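Local coordinates for protein myosin-I heavy chain (Dictyostelium discoideum, PDB 5EJR) that works as an actin-based, ATP-driven motor in early phagocytosis and adhesion, seen here through the second MyTH4-FERM domain of its tail, at residues Gly421-Asn426 against Ala498-Phe503. Sequence-based numbering, arbitrary orientation.
Sequences GCTLFN and ASVYQF. With EDO (1,2-ethanediol), chain E; EDO (1,2-ethanediol), chain H.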
loop_
_atom_site.group_PDB
_atom_site.type_symbol
_atom_site.label_atom_id
_atom_site.label_comp_id
_atom_site.label_asym_id
_atom_site.label_seq_id
_atom_site.Cartn_x
_atom_site.Cartn_y
_atom_site.Cartn_z
ATOM N N GLY A 421 3.213 22.541 7.556
ATOM C CA GLY A 421 4.363 21.669 7.814
ATOM C C GLY A 421 4.065 20.468 8.690
ATOM O O GLY A 421 4.974 19.700 8.989
ATOM N N CYS A 422 2.781 20.265 9.073
ATOM C CA CYS A 422 2.334 19.145 9.925
ATOM C C CYS A 422 1.879 17.980 9.093
ATOM O O CYS A 422 1.163 18.200 8.107
ATOM C CB CYS A 422 1.178 19.596 10.822
ATOM S SG CYS A 422 1.644 20.710 12.153
ATOM N N THR A 423 2.181 16.738 9.534
ATOM C CA THR A 423 1.582 15.532 8.956
ATOM C C THR A 423 0.402 15.204 9.904
ATOM O O THR A 423 0.591 15.104 11.123
ATOM C CB THR A 423 2.584 14.379 8.743
ATOM O OG1 THR A 423 3.570 14.786 7.803
ATOM C CG2 THR A 423 1.917 13.108 8.193
ATOM N N LEU A 424 -0.812 15.070 9.348
ATOM C CA LEU A 424 -2.028 14.836 10.147
ATOM C C LEU A 424 -2.543 13.414 10.095
ATOM O O LEU A 424 -2.520 12.784 9.049
ATOM C CB LEU A 424 -3.161 15.823 9.755
ATOM C CG LEU A 424 -2.808 17.311 9.673
ATOM C CD1 LEU A 424 -3.947 18.106 9.023
ATOM C CD2 LEU A 424 -2.509 17.878 11.010
ATOM N N PHE A 425 -2.969 12.893 11.243
ATOM C CA PHE A 425 -3.525 11.543 11.330
ATOM C C PHE A 425 -4.853 11.637 12.081
ATOM O O PHE A 425 -4.911 12.287 13.119
ATOM C CB PHE A 425 -2.568 10.604 12.123
ATOM C CG PHE A 425 -1.214 10.385 11.487
ATOM C CD1 PHE A 425 -1.039 9.423 10.497
ATOM C CD2 PHE A 425 -0.125 11.172 11.847
ATOM C CE1 PHE A 425 0.205 9.240 9.890
ATOM C CE2 PHE A 425 1.123 10.977 11.254
ATOM C CZ PHE A 425 1.280 10.023 10.269
ATOM N N ASN A 426 -5.911 10.994 11.588
ATOM C CA ASN A 426 -7.197 10.979 12.315
ATOM C C ASN A 426 -7.095 10.099 13.544
ATOM O O ASN A 426 -6.694 8.945 13.432
ATOM C CB ASN A 426 -8.353 10.488 11.422
ATOM C CG ASN A 426 -8.593 11.323 10.188
ATOM O OD1 ASN A 426 -8.766 10.805 9.088
ATOM N ND2 ASN A 426 -8.584 12.630 10.335
ATOM N N ALA A 498 4.968 5.886 13.061
ATOM C CA ALA A 498 6.361 5.623 13.466
ATOM C C ALA A 498 7.355 6.251 12.469
ATOM O O ALA A 498 8.333 6.844 12.878
ATOM C CB ALA A 498 6.598 4.119 13.556
ATOM N N SER A 499 7.102 6.125 11.165
ATOM C CA SER A 499 7.990 6.686 10.149
ATOM C C SER A 499 8.061 8.252 10.256
ATOM O O SER A 499 9.154 8.823 10.261
ATOM C CB SER A 499 7.537 6.232 8.759
ATOM O OG SER A 499 7.851 7.188 7.757
ATOM N N VAL A 500 6.901 8.928 10.361
ATOM C CA VAL A 500 6.855 10.400 10.487
ATOM C C VAL A 500 7.482 10.839 11.810
ATOM O O VAL A 500 8.339 11.730 11.823
ATOM C CB VAL A 500 5.413 10.933 10.299
ATOM C CG1 VAL A 500 5.324 12.421 10.620
ATOM C CG2 VAL A 500 4.938 10.664 8.881
ATOM N N TYR A 501 7.055 10.232 12.931
ATOM C CA TYR A 501 7.653 10.560 14.225
ATOM C C TYR A 501 9.209 10.311 14.204
ATOM O O TYR A 501 9.953 11.192 14.595
ATOM C CB TYR A 501 6.985 9.769 15.386
ATOM C CG TYR A 501 7.593 10.103 16.735
ATOM C CD1 TYR A 501 8.747 9.466 17.179
ATOM C CD2 TYR A 501 7.060 11.113 17.530
ATOM C CE1 TYR A 501 9.356 9.827 18.378
ATOM C CE2 TYR A 501 7.651 11.467 18.736
ATOM C CZ TYR A 501 8.808 10.830 19.150
ATOM O OH TYR A 501 9.389 11.154 20.353
ATOM N N GLN A 502 9.677 9.148 13.760
ATOM C CA GLN A 502 11.131 8.878 13.718
ATOM C C GLN A 502 11.893 9.952 12.921
ATOM O O GLN A 502 12.904 10.472 13.407
ATOM C CB GLN A 502 11.431 7.467 13.157
ATOM C CG GLN A 502 12.929 7.156 12.904
ATOM C CD GLN A 502 13.837 7.241 14.123
ATOM O OE1 GLN A 502 15.032 7.535 14.003
ATOM N NE2 GLN A 502 13.324 6.940 15.315
ATOM N N PHE A 503 11.375 10.322 11.745
ATOM C CA PHE A 503 12.048 11.315 10.890
ATOM C C PHE A 503 12.244 12.636 11.576
ATOM O O PHE A 503 13.371 13.139 11.611
ATOM C CB PHE A 503 11.352 11.502 9.527
ATOM C CG PHE A 503 12.117 12.415 8.587
ATOM C CD1 PHE A 503 11.964 13.800 8.649
ATOM C CD2 PHE A 503 13.003 11.893 7.656
ATOM C CE1 PHE A 503 12.685 14.639 7.797
ATOM C CE2 PHE A 503 13.725 12.737 6.804
ATOM C CZ PHE A 503 13.553 14.100 6.875
HETATM C C1 EDO E . 5.736 9.149 5.539
HETATM O O1 EDO E . 5.593 9.319 4.124
HETATM C C2 EDO E . 5.197 7.732 5.974
HETATM O O2 EDO E . 6.199 6.775 5.656
HETATM C C1 EDO H . 2.189 22.416 4.337
HETATM O O1 EDO H . 1.525 21.573 5.253
HETATM C C2 EDO H . 2.608 21.774 2.978
HETATM O O2 EDO H . 1.770 20.739 2.496
#
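Val500 on helix 494-505 points its two methyls at Thr423 and Phe425 of strand 423-428, all three buried, and no hydrogen bond joins the segments. Val500 and Thr423 meet tip to tip: CG1 of Val500 lies 3.9 Å from CB of Thr423, and CG2 of Val500 is 3.9 Å from CG2 of Thr423. With chi1 at 172°, Val500 sends CG1 out anti to its own N and keeps CG2 beside that N, which brings CG2 to the Phe425 ring. CG2 of Val500 lies 4.0 Å from CZ of Phe425, in the ring plane, so the phenyl offers its edge. Ile440 of the adjoining strand also touches Val500. Replacing Val500 with an alanine would probably open a gap facing Thr423 and leave the Phe425 edge without its methyl neighbour. The looser side lies beyond CG2, where an ethanediol, probably from crystallisation, places C1 at 3.8 Å from Val500 CG2. Its O2 hydrogen-bonds Ser499 OG at 2.7 Å, and Glu270 and Arg297 bind the same molecule. A C-terminal helix closing one end of a sandwich of two antiparallel sheets is the hallmark of the PH/PTB-like fold, consistent with the last lobe of the FERM domain.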